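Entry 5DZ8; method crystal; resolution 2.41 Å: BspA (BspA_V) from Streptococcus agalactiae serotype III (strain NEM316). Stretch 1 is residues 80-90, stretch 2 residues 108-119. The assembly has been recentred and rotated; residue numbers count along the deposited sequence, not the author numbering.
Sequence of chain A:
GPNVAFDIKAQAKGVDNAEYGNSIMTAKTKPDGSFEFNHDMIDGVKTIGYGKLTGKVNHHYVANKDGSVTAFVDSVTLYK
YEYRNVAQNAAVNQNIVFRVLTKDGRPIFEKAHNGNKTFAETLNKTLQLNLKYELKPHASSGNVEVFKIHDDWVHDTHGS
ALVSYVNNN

Stretch 1 80-90: KYEYRNVAQNA
Stretch 2, residues 108-119: IFEKAHNGNKTF

Stretch 1 continues a strand through Asn85, then runs as loop to Ala90. Stretch 2 continues a strand through His113, loops through Asn114 to Thr118, and re-enters strand geometry at Phe119. The two meet antiparallel at one bridge, Tyr83 with Phe119, CA to CA 5.4 Å. Together they bury 691 Å².

Lys80 does not reach stretch 2. Tyr81 (phi/psi -119/119, chi1 t) points toward stretch 2. Its contacts are apolar: CB lies 4.0 Å from Phe109 CE2, and CD2 lies 3.9 Å from Phe119 CE1, at the edge of the Phe119 ring. A water joins Tyr81 OH (2.6 Å) to His113 NE2 (2.7 Å). Glu82 points away, but its CA gives a CA-H...O contact to Phe119 O at 3.5 Å.

Tyr83 (-136/124, chi1 t, chi2 79°) is the centre of the contact. Its N donates to Phe119 O at 3.0 Å, and Phe119 N donates to Tyr83 O at 2.8 Å. Both side chains lie on the same face of the sheet. Tyr83 CB makes a CH-pi contact over the ring face of Phe119 (-159/171, chi1 p), 3.8 Å from its centroid. His113 (chi1 p) turns its edge to the Tyr83 ring face, with centroids 4.8 Å apart and planes at 59°. Tyr83 OH donates to Gly115 O at 2.7 Å. Gly115 has phi 83°, which favours glycine.

Arg84 points away and is modelled only to CB. Asn85 (-64/131, chi1 t) donates from N to Thr118 OG1 at 3.0 Å. Its ND2 donates to Gly115 O at 3.0 Å and to Ala87 O at 2.9 Å, so the amide bridges the two loops, one carbonyl from each stretch.

Asn89 (-68/113, chi1 t) closes the contact. Asn116 (chi1 m) points sideways at CB, but its end comes nearer, so OD1 accepts from Asn89 N at 2.7 Å. Asn89 ND2 bonds weakly to Asn114 O at 3.3 Å.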

ATOM      1  N   LYS A  80      -1.300  12.619 -20.108  1.00 29.68           N
ATOM      2  CA  LYS A  80      -1.334  11.169 -20.144  1.00 31.43           C
ATOM      3  C   LYS A  80      -0.371  10.531 -19.171  1.00 29.14           C
ATOM      4  O   LYS A  80       0.687  11.067 -18.883  1.00 28.97           O
ATOM      5  CB  LYS A  80      -1.014  10.669 -21.554  1.00 34.20           C
ATOM      6  CG  LYS A  80      -2.115  10.949 -22.557  1.00 39.13           C
ATOM      7  CD  LYS A  80      -1.907  10.229 -23.902  1.00 44.72           C
ATOM      8  CE  LYS A  80      -2.846  10.745 -25.003  1.00 49.43           C
ATOM      9  NZ  LYS A  80      -4.292  10.831 -24.550  1.00 52.52           N
ATOM     10  N   TYR A  81      -0.745   9.352 -18.719  1.00 29.02           N
ATOM     11  CA  TYR A  81       0.166   8.432 -18.110  1.00 29.38           C
ATOM     12  C   TYR A  81       0.229   7.140 -18.895  1.00 31.64           C
ATOM     13  O   TYR A  81      -0.768   6.426 -18.990  1.00 30.07           O
ATOM     14  CB  TYR A  81      -0.207   8.136 -16.661  1.00 31.41           C
ATOM     15  CG  TYR A  81       0.787   7.197 -15.984  1.00 32.12           C
ATOM     16  CD1 TYR A  81       2.087   7.616 -15.705  1.00 36.12           C
ATOM     17  CD2 TYR A  81       0.440   5.879 -15.679  1.00 33.75           C
ATOM     18  CE1 TYR A  81       3.014   6.754 -15.123  1.00 38.24           C
ATOM     19  CE2 TYR A  81       1.361   5.003 -15.103  1.00 37.19           C
ATOM     20  CZ  TYR A  81       2.632   5.444 -14.821  1.00 37.54           C
ATOM     21  OH  TYR A  81       3.536   4.585 -14.250  1.00 45.20           O
ATOM     22  N   GLU A  82       1.427   6.840 -19.381  1.00 29.17           N
ATOM     23  CA  GLU A  82       1.705   5.665 -20.130  1.00 34.46           C
ATOM     24  C   GLU A  82       2.767   4.775 -19.468  1.00 36.75           C
ATOM     25  O   GLU A  82       3.733   5.286 -18.844  1.00 30.81           O
ATOM     26  CB  GLU A  82       2.234   6.045 -21.514  1.00 33.24           C
ATOM     27  CG  GLU A  82       1.234   6.788 -22.379  1.00 37.70           C
ATOM     28  CD  GLU A  82       1.887   7.607 -23.485  1.00 46.17           C
ATOM     29  OE1 GLU A  82       2.947   7.191 -24.000  1.00 62.58           O
ATOM     30  OE2 GLU A  82       1.345   8.676 -23.858  1.00 52.58           O
ATOM     31  N   TYR A  83       2.580   3.458 -19.662  1.00 32.99           N
ATOM     32  CA  TYR A  83       3.437   2.464 -19.162  1.00 33.09           C
ATOM     33  C   TYR A  83       3.685   1.435 -20.212  1.00 31.90           C
ATOM     34  O   TYR A  83       2.747   0.838 -20.708  1.00 35.67           O
ATOM     35  CB  TYR A  83       2.862   1.822 -17.901  1.00 34.82           C
ATOM     36  CG  TYR A  83       3.797   0.759 -17.321  1.00 37.06           C
ATOM     37  CD1 TYR A  83       4.908   1.095 -16.554  1.00 39.11           C
ATOM     38  CD2 TYR A  83       3.606  -0.575 -17.602  1.00 43.54           C
ATOM     39  CE1 TYR A  83       5.742   0.111 -16.033  1.00 40.43           C
ATOM     40  CE2 TYR A  83       4.460  -1.568 -17.114  1.00 40.00           C
ATOM     41  CZ  TYR A  83       5.507  -1.233 -16.317  1.00 39.32           C
ATOM     42  OH  TYR A  83       6.315  -2.248 -15.835  1.00 41.91           O
ATOM     43  N   ARG A  84       4.961   1.226 -20.498  1.00 35.61           N
ATOM     44  CA  ARG A  84       5.457   0.284 -21.492  1.00 41.07           C
ATOM     45  C   ARG A  84       6.148  -0.860 -20.759  1.00 39.95           C
ATOM     46  O   ARG A  84       7.258  -0.705 -20.243  1.00 40.83           O
ATOM     47  CB  ARG A  84       6.477   0.966 -22.435  1.00 38.90           C
ATOM     48  N   ASN A  85       5.490  -2.004 -20.713  1.00 43.21           N
ATOM     49  CA  ASN A  85       6.115  -3.243 -20.246  1.00 47.14           C
ATOM     50  C   ASN A  85       7.249  -3.690 -21.149  1.00 49.06           C
ATOM     51  O   ASN A  85       7.071  -3.769 -22.352  1.00 46.13           O
ATOM     52  CB  ASN A  85       5.148  -4.401 -20.209  1.00 52.10           C
ATOM     53  CG  ASN A  85       5.865  -5.713 -19.946  1.00 63.74           C
ATOM     54  OD1 ASN A  85       6.138  -6.481 -20.869  1.00 58.72           O
ATOM     55  ND2 ASN A  85       6.259  -5.928 -18.691  1.00 69.10           N
ATOM     56  N   VAL A  86       8.402  -4.000 -20.561  1.00 49.31           N
ATOM     57  CA  VAL A  86       9.468  -4.624 -21.323  1.00 54.22           C
ATOM     58  C   VAL A  86       9.720  -6.077 -20.914  1.00 56.28           C
ATOM     59  O   VAL A  86       9.880  -6.896 -21.807  1.00 62.86           O
ATOM     60  CB  VAL A  86      10.782  -3.802 -21.344  1.00 55.92           C
ATOM     61  CG1 VAL A  86      10.580  -2.515 -22.169  1.00 55.12           C
ATOM     62  CG2 VAL A  86      11.311  -3.537 -19.932  1.00 48.82           C
ATOM     63  N   ALA A  87       9.733  -6.389 -19.617  1.00 54.02           N
ATOM     64  CA  ALA A  87      10.040  -7.752 -19.101  1.00 53.59           C
ATOM     65  C   ALA A  87       9.052  -8.186 -18.005  1.00 56.21           C
ATOM     66  O   ALA A  87       8.391  -7.348 -17.373  1.00 57.97           O
ATOM     67  CB  ALA A  87      11.473  -7.816 -18.581  1.00 47.69           C
ATOM     68  N   GLN A  88       8.945  -9.497 -17.791  1.00 60.54           N
ATOM     69  CA  GLN A  88       8.036 -10.044 -16.759  1.00 62.25           C
ATOM     70  C   GLN A  88       8.499  -9.710 -15.328  1.00 61.97           C
ATOM     71  O   GLN A  88       9.690  -9.805 -14.989  1.00 62.38           O
ATOM     72  CB  GLN A  88       7.850 -11.553 -16.920  1.00 65.90           C
ATOM     73  CG  GLN A  88       7.212 -11.981 -18.255  1.00 72.93           C
ATOM     74  CD  GLN A  88       5.732 -11.619 -18.382  1.00 73.91           C
ATOM     75  OE1 GLN A  88       5.375 -10.462 -18.632  1.00 71.95           O
ATOM     76  NE2 GLN A  88       4.866 -12.615 -18.220  1.00 75.42           N
ATOM     77  N   ASN A  89       7.546  -9.275 -14.507  1.00 60.49           N
ATOM     78  CA  ASN A  89       7.794  -8.931 -13.105  1.00 62.56           C
ATOM     79  C   ASN A  89       8.144 -10.209 -12.324  1.00 72.46           C
ATOM     80  O   ASN A  89       7.283 -11.094 -12.196  1.00 67.40           O
ATOM     81  CB  ASN A  89       6.536  -8.263 -12.529  1.00 61.99           C
ATOM     82  CG  ASN A  89       6.692  -7.787 -11.094  1.00 58.43           C
ATOM     83  OD1 ASN A  89       7.793  -7.712 -10.544  1.00 61.04           O
ATOM     84  ND2 ASN A  89       5.566  -7.447 -10.484  1.00 62.98           N
ATOM     85  N   ALA A  90       9.404 -10.287 -11.854  1.00 71.40           N
ATOM     86  CA  ALA A  90       9.905 -11.377 -10.998  1.00 78.43           C
ATOM     87  C   ALA A  90       9.621 -11.171  -9.482  1.00 92.93           C
ATOM     88  O   ALA A  90       9.947 -12.051  -8.680  1.00 96.37           O
ATOM     89  CB  ALA A  90      11.399 -11.592 -11.230  1.00 69.47           C
ATOM     90  N   ILE A 108      -6.149  12.635  -7.800  1.00 43.88           N
ATOM     91  CA  ILE A 108      -6.884  12.867  -9.041  1.00 39.24           C
ATOM     92  C   ILE A 108      -6.640  11.761 -10.066  1.00 38.65           C
ATOM     93  O   ILE A 108      -7.305  11.673 -11.071  1.00 40.94           O
ATOM     94  CB  ILE A 108      -6.649  14.298  -9.576  1.00 41.75           C
ATOM     95  CG1 ILE A 108      -5.169  14.542  -9.917  1.00 44.10           C
ATOM     96  CG2 ILE A 108      -7.129  15.342  -8.544  1.00 43.24           C
ATOM     97  CD1 ILE A 108      -4.943  14.730 -11.393  1.00 45.05           C
ATOM     98  N   PHE A 109      -5.724  10.855  -9.812  1.00 36.05           N
ATOM     99  CA  PHE A 109      -5.582   9.743 -10.729  1.00 33.60           C
ATOM    100  C   PHE A 109      -4.936   8.653  -9.911  1.00 31.84           C
ATOM    101  O   PHE A 109      -4.045   8.905  -9.080  1.00 33.88           O
ATOM    102  CB  PHE A 109      -4.706  10.153 -11.957  1.00 33.35           C
ATOM    103  CG  PHE A 109      -4.304   9.002 -12.829  1.00 32.77           C
ATOM    104  CD1 PHE A 109      -5.236   8.408 -13.699  1.00 31.91           C
ATOM    105  CD2 PHE A 109      -2.990   8.469 -12.767  1.00 33.44           C
ATOM    106  CE1 PHE A 109      -4.858   7.339 -14.510  1.00 32.56           C
ATOM    107  CE2 PHE A 109      -2.618   7.393 -13.568  1.00 34.24           C
ATOM    108  CZ  PHE A 109      -3.549   6.811 -14.435  1.00 34.83           C
ATOM    109  N   GLU A 110      -5.378   7.452 -10.164  1.00 34.57           N
ATOM    110  CA  GLU A 110      -4.855   6.269  -9.510  1.00 41.17           C
ATOM    111  C   GLU A 110      -4.903   5.105 -10.463  1.00 39.72           C
ATOM    112  O   GLU A 110      -5.891   4.870 -11.100  1.00 39.49           O
ATOM    113  CB  GLU A 110      -5.664   5.937  -8.273  1.00 41.60           C
ATOM    114  CG  GLU A 110      -5.032   4.791  -7.508  1.00 49.98           C
ATOM    115  CD  GLU A 110      -5.586   4.617  -6.093  1.00 59.77           C
ATOM    116  OE1 GLU A 110      -5.865   5.606  -5.348  1.00 61.05           O
ATOM    117  OE2 GLU A 110      -5.731   3.453  -5.740  1.00 61.07           O
ATOM    118  N   LYS A 111      -3.824   4.357 -10.530  1.00 43.04           N
ATOM    119  CA  LYS A 111      -3.762   3.200 -11.377  1.00 38.39           C
ATOM    120  C   LYS A 111      -2.929   2.131 -10.708  1.00 41.68           C
ATOM    121  O   LYS A 111      -1.717   2.306 -10.459  1.00 36.03           O
ATOM    122  CB  LYS A 111      -3.116   3.600 -12.680  1.00 43.64           C
ATOM    123  CG  LYS A 111      -2.925   2.466 -13.661  1.00 47.39           C
ATOM    124  CD  LYS A 111      -4.230   2.020 -14.315  1.00 47.34           C
ATOM    125  CE  LYS A 111      -3.880   0.867 -15.253  1.00 46.21           C
ATOM    126  NZ  LYS A 111      -5.013   0.567 -16.120  1.00 46.45           N
ATOM    127  N   ALA A 112      -3.596   1.016 -10.441  1.00 40.53           N
ATOM    128  CA  ALA A 112      -2.993  -0.126  -9.819  1.00 41.02           C
ATOM    129  C   ALA A 112      -2.792  -1.151 -10.937  1.00 42.86           C
ATOM    130  O   ALA A 112      -3.682  -1.344 -11.752  1.00 43.15           O
ATOM    131  CB  ALA A 112      -3.929  -0.651  -8.762  1.00 39.02           C
ATOM    132  N   HIS A 113      -1.623  -1.770 -11.002  1.00 36.24           N
ATOM    133  CA  HIS A 113      -1.324  -2.712 -12.077  1.00 34.50           C
ATOM    134  C   HIS A 113      -0.131  -3.570 -11.656  1.00 37.33           C
ATOM    135  O   HIS A 113       0.571  -3.221 -10.684  1.00 42.71           O
ATOM    136  CB  HIS A 113      -1.062  -1.967 -13.426  1.00 31.14           C
ATOM    137  CG  HIS A 113       0.166  -1.104 -13.420  1.00 29.89           C
ATOM    138  ND1 HIS A 113       1.331  -1.447 -14.069  1.00 28.50           N
ATOM    139  CD2 HIS A 113       0.412   0.082 -12.826  1.00 29.99           C
ATOM    140  CE1 HIS A 113       2.228  -0.502 -13.910  1.00 27.20           C
ATOM    141  NE2 HIS A 113       1.705   0.433 -13.143  1.00 29.84           N
ATOM    142  N   ASN A 114       0.088  -4.671 -12.383  1.00 37.10           N
ATOM    143  CA  ASN A 114       1.128  -5.661 -12.082  1.00 38.25           C
ATOM    144  C   ASN A 114       2.437  -5.456 -12.864  1.00 44.26           C
ATOM    145  O   ASN A 114       3.396  -6.227 -12.715  1.00 43.19           O
ATOM    146  CB  ASN A 114       0.621  -7.065 -12.352  1.00 43.90           C
ATOM    147  CG  ASN A 114       0.336  -7.318 -13.835  1.00 49.16           C
ATOM    148  OD1 ASN A 114       0.902  -6.674 -14.746  1.00 48.12           O
ATOM    149  ND2 ASN A 114      -0.582  -8.224 -14.082  1.00 50.70           N
ATOM    150  N   GLY A 115       2.451  -4.462 -13.746  1.00 40.76           N
ATOM    151  CA  GLY A 115       3.666  -4.059 -14.414  1.00 41.71           C
ATOM    152  C   GLY A 115       4.039  -4.896 -15.640  1.00 39.69           C
ATOM    153  O   GLY A 115       5.075  -4.638 -16.254  1.00 37.79           O
ATOM    154  N   ASN A 116       3.176  -5.834 -16.020  1.00 43.51           N
ATOM    155  CA  ASN A 116       3.404  -6.763 -17.156  1.00 52.62           C
ATOM    156  C   ASN A 116       2.665  -6.402 -18.447  1.00 52.86           C
ATOM    157  O   ASN A 116       2.960  -7.001 -19.467  1.00 55.83           O
ATOM    158  CB  ASN A 116       3.035  -8.237 -16.761  1.00 50.96           C
ATOM    159  CG  ASN A 116       3.988  -8.818 -15.697  1.00 52.10           C
ATOM    160  OD1 ASN A 116       5.190  -8.552 -15.702  1.00 50.97           O
ATOM    161  ND2 ASN A 116       3.438  -9.564 -14.753  1.00 53.02           N
ATOM    162  N   LYS A 117       1.718  -5.454 -18.381  1.00 48.67           N
ATOM    163  CA  LYS A 117       0.890  -4.989 -19.514  1.00 47.39           C
ATOM    164  C   LYS A 117       1.218  -3.545 -19.912  1.00 42.34           C
ATOM    165  O   LYS A 117       1.316  -2.674 -19.076  1.00 43.81           O
ATOM    166  CB  LYS A 117      -0.584  -4.994 -19.109  1.00 49.14           C
ATOM    167  CG  LYS A 117      -1.134  -6.380 -18.969  1.00 63.50           C
ATOM    168  CD  LYS A 117      -2.628  -6.355 -18.616  1.00 77.03           C
ATOM    169  CE  LYS A 117      -3.345  -7.653 -19.013  1.00 81.78           C
ATOM    170  NZ  LYS A 117      -4.831  -7.513 -18.977  1.00 82.29           N
ATOM    171  N   THR A 118       1.341  -3.281 -21.194  1.00 39.08           N
ATOM    172  CA  THR A 118       1.490  -1.939 -21.670  1.00 33.52           C
ATOM    173  C   THR A 118       0.142  -1.240 -21.666  1.00 34.13           C
ATOM    174  O   THR A 118      -0.840  -1.853 -21.895  1.00 34.92           O
ATOM    175  CB  THR A 118       2.135  -1.983 -23.014  1.00 35.47           C
ATOM    176  OG1 THR A 118       3.455  -2.481 -22.804  1.00 31.00           O
ATOM    177  CG2 THR A 118       2.216  -0.566 -23.681  1.00 34.95           C
ATOM    178  N   PHE A 119       0.092   0.048 -21.327  1.00 35.62           N
ATOM    179  CA  PHE A 119      -1.171   0.793 -21.446  1.00 31.40           C
ATOM    180  C   PHE A 119      -0.927   2.277 -21.522  1.00 33.74           C
ATOM    181  O   PHE A 119       0.188   2.776 -21.254  1.00 29.14           O
ATOM    182  CB  PHE A 119      -2.103   0.497 -20.268  1.00 33.32           C
ATOM    183  CG  PHE A 119      -1.525   0.922 -18.931  1.00 38.45           C
ATOM    184  CD1 PHE A 119      -1.544   2.272 -18.523  1.00 38.61           C
ATOM    185  CD2 PHE A 119      -0.847  -0.003 -18.128  1.00 36.65           C
ATOM    186  CE1 PHE A 119      -0.984   2.654 -17.306  1.00 36.40           C
ATOM    187  CE2 PHE A 119      -0.271   0.393 -16.934  1.00 36.77           C
ATOM    188  CZ  PHE A 119      -0.361   1.713 -16.516  1.00 35.59           C
TER
HETATM  189  O   HOH W   1       3.224   2.646 -12.546  1.00 33.62           O